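Local atomic coordinates of uronate isomerase (PDB entry 2Q01), a protein that catalyses the reversible isomerisation of D-glucuronate to D-fructuronate and of D-galacturonate to D-tagaturonate in bacterial sugar-acid metabolism. Residues P344-L349 with P379-G384; Q290-M295 with M306-G311. All blocks are in the same frame, centred on the assembly; numbering follows the deposited sequence.

Contact 1: residues P344-L349 with P379-G384; sequences PLLTRL and PVLKLG. With K (potassium ion), chain E.
Leu349, on the segment 344-349, and Val380, just ahead of strand 381-383, bring the two backbones closest, with 8.2 Å between their CA atoms. Leu346, three residues earlier on the helix, carries most of the apolar contact. Its CG stands anti to the carbonyl carbon (chi1 -73°), and this swings the isobutyl end across to the strand although the CB itself does not head there. Leu346 CD2 meets Val380 CG2 at 3.8 Å, the two side chains running past each other in opposite directions. Leu346 CD2 also lies 4.0 Å from Leu381 CD2; here the branches meet tip to tip, and Leu346 CD1 reaches Leu381 CD2 as well. The other methyl of Val380 serves the backbone: Val380 CG1 rests 3.6 Å from Leu349 O, a plain van der Waals touch. Val380 thus touches the segment twice, CG2 on the Leu346 side chain and CG1 on the carbonyl of Leu349.

Leu381 has different work on its main chain. Leu381 O binds a potassium ion at 2.6 Å, and Ala375, Tyr378 and Asn411 supply further oxygens, as does Ser75 of a second subunit. A water that also binds the ion donates a hydrogen bond to Pro379 O and accepts one from Lys382 NZ, linking the loop residue Pro379 to the strand residue Lys382. The metal therefore sits at a subunit interface; the same second subunit also reaches the helix, where its His316 packs on Leu346. Backbone hydrogen bonds between Ile357 and both Val380 and Lys382 join this segment to strand 357-359. A helix packed on a strand of a parallel sheet, with aliphatic side chains between, is expected in the TIM-barrel clan to which uronate isomerase belongs.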
ATOM      1  N   PRO B 344     -11.514  22.658   1.801  1.00 43.60           N
ATOM      2  CA  PRO B 344     -12.503  23.760   1.745  1.00 42.48           C
ATOM      3  C   PRO B 344     -13.828  23.545   2.498  1.00 43.69           C
ATOM      4  O   PRO B 344     -14.368  24.501   3.068  1.00 37.37           O
ATOM      5  CB  PRO B 344     -12.775  23.902   0.245  1.00 33.27           C
ATOM      6  CG  PRO B 344     -11.544  23.406  -0.397  1.00 44.23           C
ATOM      7  CD  PRO B 344     -11.139  22.236   0.436  1.00 42.15           C
ATOM      8  N   LEU B 345     -14.338  22.314   2.490  1.00 43.61           N
ATOM      9  CA  LEU B 345     -15.558  21.967   3.222  1.00 37.91           C
ATOM     10  C   LEU B 345     -15.296  21.863   4.720  1.00 40.59           C
ATOM     11  O   LEU B 345     -16.131  22.275   5.531  1.00 50.14           O
ATOM     12  CB  LEU B 345     -16.159  20.657   2.688  1.00 42.60           C
ATOM     13  CG  LEU B 345     -17.347  19.962   3.371  1.00 31.14           C
ATOM     14  CD1 LEU B 345     -18.538  20.894   3.600  1.00 46.38           C
ATOM     15  CD2 LEU B 345     -17.786  18.736   2.581  1.00 30.21           C
ATOM     16  N   LEU B 346     -14.133  21.325   5.076  1.00 37.58           N
ATOM     17  CA  LEU B 346     -13.770  21.112   6.475  1.00 35.15           C
ATOM     18  C   LEU B 346     -13.390  22.406   7.191  1.00 39.50           C
ATOM     19  O   LEU B 346     -13.521  22.509   8.411  1.00 41.55           O
ATOM     20  CB  LEU B 346     -12.648  20.073   6.587  1.00 33.71           C
ATOM     21  CG  LEU B 346     -13.050  18.618   6.310  1.00 31.22           C
ATOM     22  CD1 LEU B 346     -11.827  17.757   6.086  1.00 26.57           C
ATOM     23  CD2 LEU B 346     -13.901  18.048   7.425  1.00 46.24           C
ATOM     24  N   THR B 347     -12.913  23.385   6.428  1.00 41.68           N
ATOM     25  CA  THR B 347     -12.624  24.712   6.956  1.00 42.02           C
ATOM     26  C   THR B 347     -13.935  25.410   7.304  1.00 44.99           C
ATOM     27  O   THR B 347     -14.033  26.097   8.324  1.00 52.14           O
ATOM     28  CB  THR B 347     -11.799  25.545   5.953  1.00 42.90           C
ATOM     29  OG1 THR B 347     -10.602  24.831   5.629  1.00 53.55           O
ATOM     30  CG2 THR B 347     -11.419  26.911   6.526  1.00 50.38           C
ATOM     31  N   ARG B 348     -14.948  25.200   6.469  1.00 40.11           N
ATOM     32  CA  ARG B 348     -16.254  25.799   6.699  1.00 34.96           C
ATOM     33  C   ARG B 348     -17.021  25.064   7.792  1.00 37.10           C
ATOM     34  O   ARG B 348     -17.504  25.684   8.739  1.00 45.56           O
ATOM     35  CB  ARG B 348     -17.063  25.831   5.402  1.00 30.41           C
ATOM     36  CG  ARG B 348     -18.359  26.617   5.514  1.00 40.43           C
ATOM     37  CD  ARG B 348     -19.314  26.317   4.362  1.00 34.79           C
ATOM     38  NE  ARG B 348     -20.553  27.086   4.486  1.00 64.51           N
ATOM     39  CZ  ARG B 348     -20.720  28.338   4.056  1.00 63.01           C
ATOM     40  NH1 ARG B 348     -19.730  28.993   3.459  1.00 64.16           N
ATOM     41  NH2 ARG B 348     -21.888  28.939   4.221  1.00 58.77           N
ATOM     42  N   LEU B 349     -17.107  23.739   7.667  1.00 45.00           N
ATOM     43  CA  LEU B 349     -18.045  22.939   8.453  1.00 26.98           C
ATOM     44  C   LEU B 349     -17.464  21.745   9.219  1.00 36.91           C
ATOM     45  O   LEU B 349     -18.220  20.914   9.716  1.00 37.03           O
ATOM     46  CB  LEU B 349     -19.169  22.439   7.544  1.00 33.22           C
ATOM     47  CG  LEU B 349     -20.070  23.469   6.860  1.00 44.27           C
ATOM     48  CD1 LEU B 349     -20.963  22.806   5.837  1.00 41.21           C
ATOM     49  CD2 LEU B 349     -20.892  24.249   7.878  1.00 50.98           C
ATOM     50  N   PRO B 379     -14.634  15.959  13.991  1.00 37.19           N
ATOM     51  CA  PRO B 379     -15.930  15.557  14.555  1.00 33.87           C
ATOM     52  C   PRO B 379     -16.942  15.034  13.525  1.00 39.47           C
ATOM     53  O   PRO B 379     -17.755  14.163  13.842  1.00 41.99           O
ATOM     54  CB  PRO B 379     -16.452  16.853  15.170  1.00 33.79           C
ATOM     55  CG  PRO B 379     -15.242  17.609  15.497  1.00 33.83           C
ATOM     56  CD  PRO B 379     -14.292  17.337  14.379  1.00 46.30           C
ATOM     57  N   VAL B 380     -16.860  15.535  12.298  1.00 33.34           N
ATOM     58  CA  VAL B 380     -17.861  15.258  11.271  1.00 30.69           C
ATOM     59  C   VAL B 380     -17.589  14.019  10.415  1.00 28.55           C
ATOM     60  O   VAL B 380     -18.491  13.529   9.741  1.00 39.66           O
ATOM     61  CB  VAL B 380     -18.040  16.482  10.344  1.00 27.24           C
ATOM     62  CG1 VAL B 380     -18.567  17.653  11.130  1.00 30.09           C
ATOM     63  CG2 VAL B 380     -16.733  16.859   9.682  1.00 27.08           C
ATOM     64  N   LEU B 381     -16.355  13.520  10.442  1.00 28.70           N
ATOM     65  CA  LEU B 381     -15.902  12.495   9.496  1.00 30.66           C
ATOM     66  C   LEU B 381     -15.932  11.098  10.084  1.00 30.09           C
ATOM     67  O   LEU B 381     -15.502  10.893  11.217  1.00 35.29           O
ATOM     68  CB  LEU B 381     -14.477  12.811   9.044  1.00 27.57           C
ATOM     69  CG  LEU B 381     -14.204  13.455   7.681  1.00 25.52           C
ATOM     70  CD1 LEU B 381     -15.343  14.316   7.159  1.00 40.92           C
ATOM     71  CD2 LEU B 381     -12.900  14.237   7.743  1.00 30.57           C
ATOM     72  N   LYS B 382     -16.413  10.129   9.320  1.00 39.44           N
ATOM     73  CA  LYS B 382     -16.433   8.747   9.769  1.00 32.86           C
ATOM     74  C   LYS B 382     -15.965   7.916   8.591  1.00 34.18           C
ATOM     75  O   LYS B 382     -16.041   8.372   7.457  1.00 29.03           O
ATOM     76  CB  LYS B 382     -17.856   8.356  10.151  1.00 37.21           C
ATOM     77  CG  LYS B 382     -18.017   7.721  11.506  1.00 40.07           C
ATOM     78  CD  LYS B 382     -18.314   8.744  12.567  1.00 43.18           C
ATOM     79  CE  LYS B 382     -19.121   8.153  13.698  1.00 46.48           C
ATOM     80  NZ  LYS B 382     -18.948   8.976  14.926  1.00 68.64           N
ATOM     81  N   LEU B 383     -15.484   6.702   8.848  1.00 36.79           N
ATOM     82  CA  LEU B 383     -14.987   5.849   7.773  1.00 28.65           C
ATOM     83  C   LEU B 383     -15.949   4.749   7.404  1.00 31.88           C
ATOM     84  O   LEU B 383     -16.445   4.032   8.263  1.00 33.50           O
ATOM     85  CB  LEU B 383     -13.625   5.256   8.117  1.00 32.05           C
ATOM     86  CG  LEU B 383     -12.498   6.283   8.171  1.00 28.85           C
ATOM     87  CD1 LEU B 383     -11.172   5.602   8.286  1.00 36.39           C
ATOM     88  CD2 LEU B 383     -12.528   7.209   6.956  1.00 44.47           C
ATOM     89  N   GLY B 384     -16.216   4.633   6.110  1.00 32.14           N
ATOM     90  CA  GLY B 384     -17.057   3.568   5.597  1.00 31.01           C
ATOM     91  C   GLY B 384     -16.221   2.325   5.435  1.00 38.39           C
ATOM     92  O   GLY B 384     -14.995   2.415   5.403  1.00 47.81           O
TER
HETATM   93  K     K E 502     -14.747  11.401  13.628  1.00 37.20           K
HETATM   94  O   HOH W   1     -17.139  11.287  14.682  1.00 41.36           O

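Contact 2: residues Q290-M295 with M306-G311; sequences QMLTEM and MQIHPG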
ATOM      1  N   GLN B 290     -18.370  22.098  -5.525  1.00 33.80           N
ATOM      2  CA  GLN B 290     -19.210  23.083  -4.837  1.00 32.00           C
ATOM      3  C   GLN B 290     -20.492  22.457  -4.309  1.00 21.94           C
ATOM      4  O   GLN B 290     -20.941  22.786  -3.215  1.00 27.03           O
ATOM      5  CB  GLN B 290     -19.531  24.278  -5.746  1.00 30.59           C
ATOM      6  CG  GLN B 290     -20.482  25.318  -5.125  1.00 24.12           C
ATOM      7  CD  GLN B 290     -19.976  25.865  -3.799  1.00 41.97           C
ATOM      8  OE1 GLN B 290     -18.779  26.102  -3.625  1.00 47.35           O
ATOM      9  NE2 GLN B 290     -20.891  26.074  -2.859  1.00 38.09           N
ATOM     10  N   MET B 291     -21.055  21.533  -5.082  1.00 35.60           N
ATOM     11  CA  MET B 291     -22.267  20.823  -4.683  1.00 34.12           C
ATOM     12  C   MET B 291     -22.083  19.871  -3.503  1.00 35.64           C
ATOM     13  O   MET B 291     -23.035  19.625  -2.772  1.00 37.87           O
ATOM     14  CB  MET B 291     -22.890  20.089  -5.870  1.00 36.26           C
ATOM     15  CG  MET B 291     -23.571  21.008  -6.884  1.00 41.84           C
ATOM     16  SD  MET B 291     -24.702  22.235  -6.177  1.00 30.60           S
ATOM     17  CE  MET B 291     -25.988  21.164  -5.573  1.00 28.42           C
ATOM     18  N   LEU B 292     -20.873  19.344  -3.313  1.00 39.84           N
ATOM     19  CA  LEU B 292     -20.569  18.547  -2.122  1.00 32.35           C
ATOM     20  C   LEU B 292     -20.753  19.383  -0.867  1.00 31.26           C
ATOM     21  O   LEU B 292     -21.369  18.933   0.096  1.00 40.45           O
ATOM     22  CB  LEU B 292     -19.153  17.958  -2.172  1.00 30.57           C
ATOM     23  CG  LEU B 292     -18.983  16.585  -2.836  1.00 52.23           C
ATOM     24  CD1 LEU B 292     -17.611  15.996  -2.522  1.00 39.90           C
ATOM     25  CD2 LEU B 292     -20.085  15.605  -2.422  1.00 48.95           C
ATOM     26  N   THR B 293     -20.240  20.612  -0.903  1.00 27.35           N
ATOM     27  CA  THR B 293     -20.408  21.583   0.184  1.00 31.57           C
ATOM     28  C   THR B 293     -21.865  22.025   0.331  1.00 32.03           C
ATOM     29  O   THR B 293     -22.354  22.225   1.438  1.00 42.08           O
ATOM     30  CB  THR B 293     -19.506  22.807  -0.046  1.00 31.10           C
ATOM     31  OG1 THR B 293     -18.143  22.378  -0.062  1.00 33.26           O
ATOM     32  CG2 THR B 293     -19.671  23.864   1.052  1.00 40.83           C
ATOM     33  N   GLU B 294     -22.557  22.148  -0.796  1.00 44.16           N
ATOM     34  CA  GLU B 294     -23.929  22.618  -0.798  1.00 41.02           C
ATOM     35  C   GLU B 294     -24.861  21.588  -0.171  1.00 40.04           C
ATOM     36  O   GLU B 294     -25.773  21.957   0.569  1.00 40.47           O
ATOM     37  CB  GLU B 294     -24.362  22.990  -2.217  1.00 41.61           C
ATOM     38  CG  GLU B 294     -25.283  24.204  -2.280  1.00 56.15           C
ATOM     39  CD  GLU B 294     -24.619  25.512  -1.851  1.00 55.00           C
ATOM     40  OE1 GLU B 294     -25.268  26.296  -1.124  1.00 65.07           O
ATOM     41  OE2 GLU B 294     -23.462  25.764  -2.239  1.00 45.99           O
ATOM     42  N   MET B 295     -24.595  20.303  -0.432  1.00 41.74           N
ATOM     43  CA  MET B 295     -25.369  19.197   0.154  1.00 28.49           C
ATOM     44  C   MET B 295     -25.135  19.081   1.655  1.00 25.31           C
ATOM     45  O   MET B 295     -26.018  18.647   2.390  1.00 35.94           O
ATOM     46  CB  MET B 295     -25.032  17.855  -0.511  1.00 34.87           C
ATOM     47  CG  MET B 295     -25.434  17.699  -1.976  1.00 30.98           C
ATOM     48  SD  MET B 295     -27.185  17.498  -2.300  1.00 41.91           S
ATOM     49  CE  MET B 295     -27.618  19.117  -2.908  1.00 52.75           C
ATOM     50  N   MET B 306     -24.127  12.171   5.030  1.00 37.62           N
ATOM     51  CA  MET B 306     -23.577  12.337   3.703  1.00 33.17           C
ATOM     52  C   MET B 306     -22.490  11.311   3.405  1.00 30.63           C
ATOM     53  O   MET B 306     -21.431  11.331   4.019  1.00 40.31           O
ATOM     54  CB  MET B 306     -23.025  13.750   3.598  1.00 32.80           C
ATOM     55  CG  MET B 306     -22.849  14.267   2.216  1.00 49.61           C
ATOM     56  SD  MET B 306     -22.373  15.988   2.358  1.00 50.20           S
ATOM     57  CE  MET B 306     -20.920  15.945   1.331  1.00 19.35           C
ATOM     58  N   GLN B 307     -22.748  10.419   2.455  1.00 31.07           N
ATOM     59  CA  GLN B 307     -21.735   9.446   2.043  1.00 26.78           C
ATOM     60  C   GLN B 307     -20.995   9.884   0.784  1.00 29.71           C
ATOM     61  O   GLN B 307     -21.605  10.119  -0.255  1.00 43.82           O
ATOM     62  CB  GLN B 307     -22.355   8.071   1.805  1.00 33.56           C
ATOM     63  CG  GLN B 307     -23.219   7.555   2.933  1.00 28.56           C
ATOM     64  CD  GLN B 307     -23.934   6.273   2.558  1.00 47.63           C
ATOM     65  OE1 GLN B 307     -25.066   6.299   2.077  1.00 47.72           O
ATOM     66  NE2 GLN B 307     -23.266   5.140   2.758  1.00 49.76           N
ATOM     67  N   ILE B 308     -19.673   9.976   0.874  1.00 33.45           N
ATOM     68  CA  ILE B 308     -18.860  10.254  -0.300  1.00 32.07           C
ATOM     69  C   ILE B 308     -18.162   8.979  -0.792  1.00 39.48           C
ATOM     70  O   ILE B 308     -17.360   8.372  -0.074  1.00 39.71           O
ATOM     71  CB  ILE B 308     -17.866  11.416  -0.052  1.00 41.98           C
ATOM     72  CG1 ILE B 308     -18.625  12.666   0.417  1.00 28.23           C
ATOM     73  CG2 ILE B 308     -17.054  11.717  -1.322  1.00 42.85           C
ATOM     74  CD1 ILE B 308     -17.741  13.757   0.987  1.00 53.47           C
ATOM     75  N   HIS B 309     -18.504   8.589  -2.021  1.00 39.62           N
ATOM     76  CA  HIS B 309     -17.942   7.434  -2.722  1.00 39.02           C
ATOM     77  C   HIS B 309     -17.103   7.877  -3.932  1.00 41.88           C
ATOM     78  O   HIS B 309     -17.557   7.747  -5.073  1.00 41.32           O
ATOM     79  CB  HIS B 309     -19.081   6.556  -3.248  1.00 41.58           C
ATOM     80  CG  HIS B 309     -19.675   5.639  -2.229  1.00 46.60           C
ATOM     81  ND1 HIS B 309     -20.855   5.920  -1.577  1.00 50.06           N
ATOM     82  CD2 HIS B 309     -19.269   4.433  -1.769  1.00 52.83           C
ATOM     83  CE1 HIS B 309     -21.146   4.932  -0.749  1.00 45.06           C
ATOM     84  NE2 HIS B 309     -20.199   4.016  -0.846  1.00 48.18           N
ATOM     85  N   PRO B 310     -15.882   8.401  -3.708  1.00 38.86           N
ATOM     86  CA  PRO B 310     -15.173   8.919  -4.867  1.00 41.92           C
ATOM     87  C   PRO B 310     -14.171   7.949  -5.511  1.00 42.25           C
ATOM     88  O   PRO B 310     -13.820   6.921  -4.921  1.00 45.69           O
ATOM     89  CB  PRO B 310     -14.421  10.114  -4.283  1.00 30.29           C
ATOM     90  CG  PRO B 310     -14.136   9.705  -2.848  1.00 30.71           C
ATOM     91  CD  PRO B 310     -15.097   8.600  -2.476  1.00 41.27           C
ATOM     92  N   GLY B 311     -13.733   8.290  -6.722  1.00 32.96           N
ATOM     93  CA  GLY B 311     -12.520   7.716  -7.294  1.00 40.95           C
ATOM     94  C   GLY B 311     -12.701   6.595  -8.289  1.00 45.38           C
ATOM     95  O   GLY B 311     -11.779   5.805  -8.510  1.00 49.50           O
TER
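Leu292 on helix 281-302 faces both Met306 and Ile308 of strand 305-308 and sends a different methyl to each. The helix and strand segments run nearly antiparallel, at 156°, with their axes 10.4 Å apart at closest approach. Met306 does the reaching. With CG anti to the backbone N (chi1 -160°) and chi2 also extended, its chain projects straight toward the helix, then bends at chi3 (128°) to lay the terminal methyl beside Leu292. Met306 CE comes 3.9 Å from Leu292 CD2, the two side chains lying at a slant to one another, and the same Met306 CE lies 3.3 Å from Leu292 O. The methyl thus fits against both the side chain and the main chain of one helical residue. The sulfur lies between two helix residues: Met306 SD is 3.8 Å from Leu292 O and a looser 4.3 Å from Met295 CB, and the thioether of Met295 itself turns away from the strand.

Further along the strand, Ile308 meets the other branch of Leu292. Its CG1 stands anti to the carbonyl carbon, pointing the chain at the helix, and Ile308 CD1 meets Leu292 CD1 tip to tip at 4.2 Å. Within the helix, Gln290 NE2 donates a 2.7 Å hydrogen bond to Glu294 OE2. The acceptor lies in the amide plane and is approached nearly along its C-O axis, a one-turn link that leaves Gln290 OE1 to accept from Leu262 N.

Strand 305-308 is flanked in the parallel sheet by strands 249-252 and 357-359. His252 of the former touches Leu292, Met295 and Met306. Helix 228-244 covers Met291, Glu294 and Met295, while helix 343-349 packs on Thr293.

Overall arrangement
Contacts 1 and 2 are both buried helix-on-strand packings against the same parallel sheet, their centres about 11 Å apart. Contact 2 lies nearer the middle of the chain, on an inner strand between two neighbours; contact 1 uses the last strand of the sheet as counted within this chain, its centre about 21 Å from the chain centre. The two helices meet where Leu345 CB lies 3.8 Å from Thr293 OG1, and Arg348 packs on the same threonine. Both contacts are mainly aliphatic, with one backbone carbonyl touched in each, and contact 2 adds a thioether. Their surroundings differ more: contact 1 borders a second subunit and a shared potassium ion, whereas 290-295 and 306-311 touch no other chain.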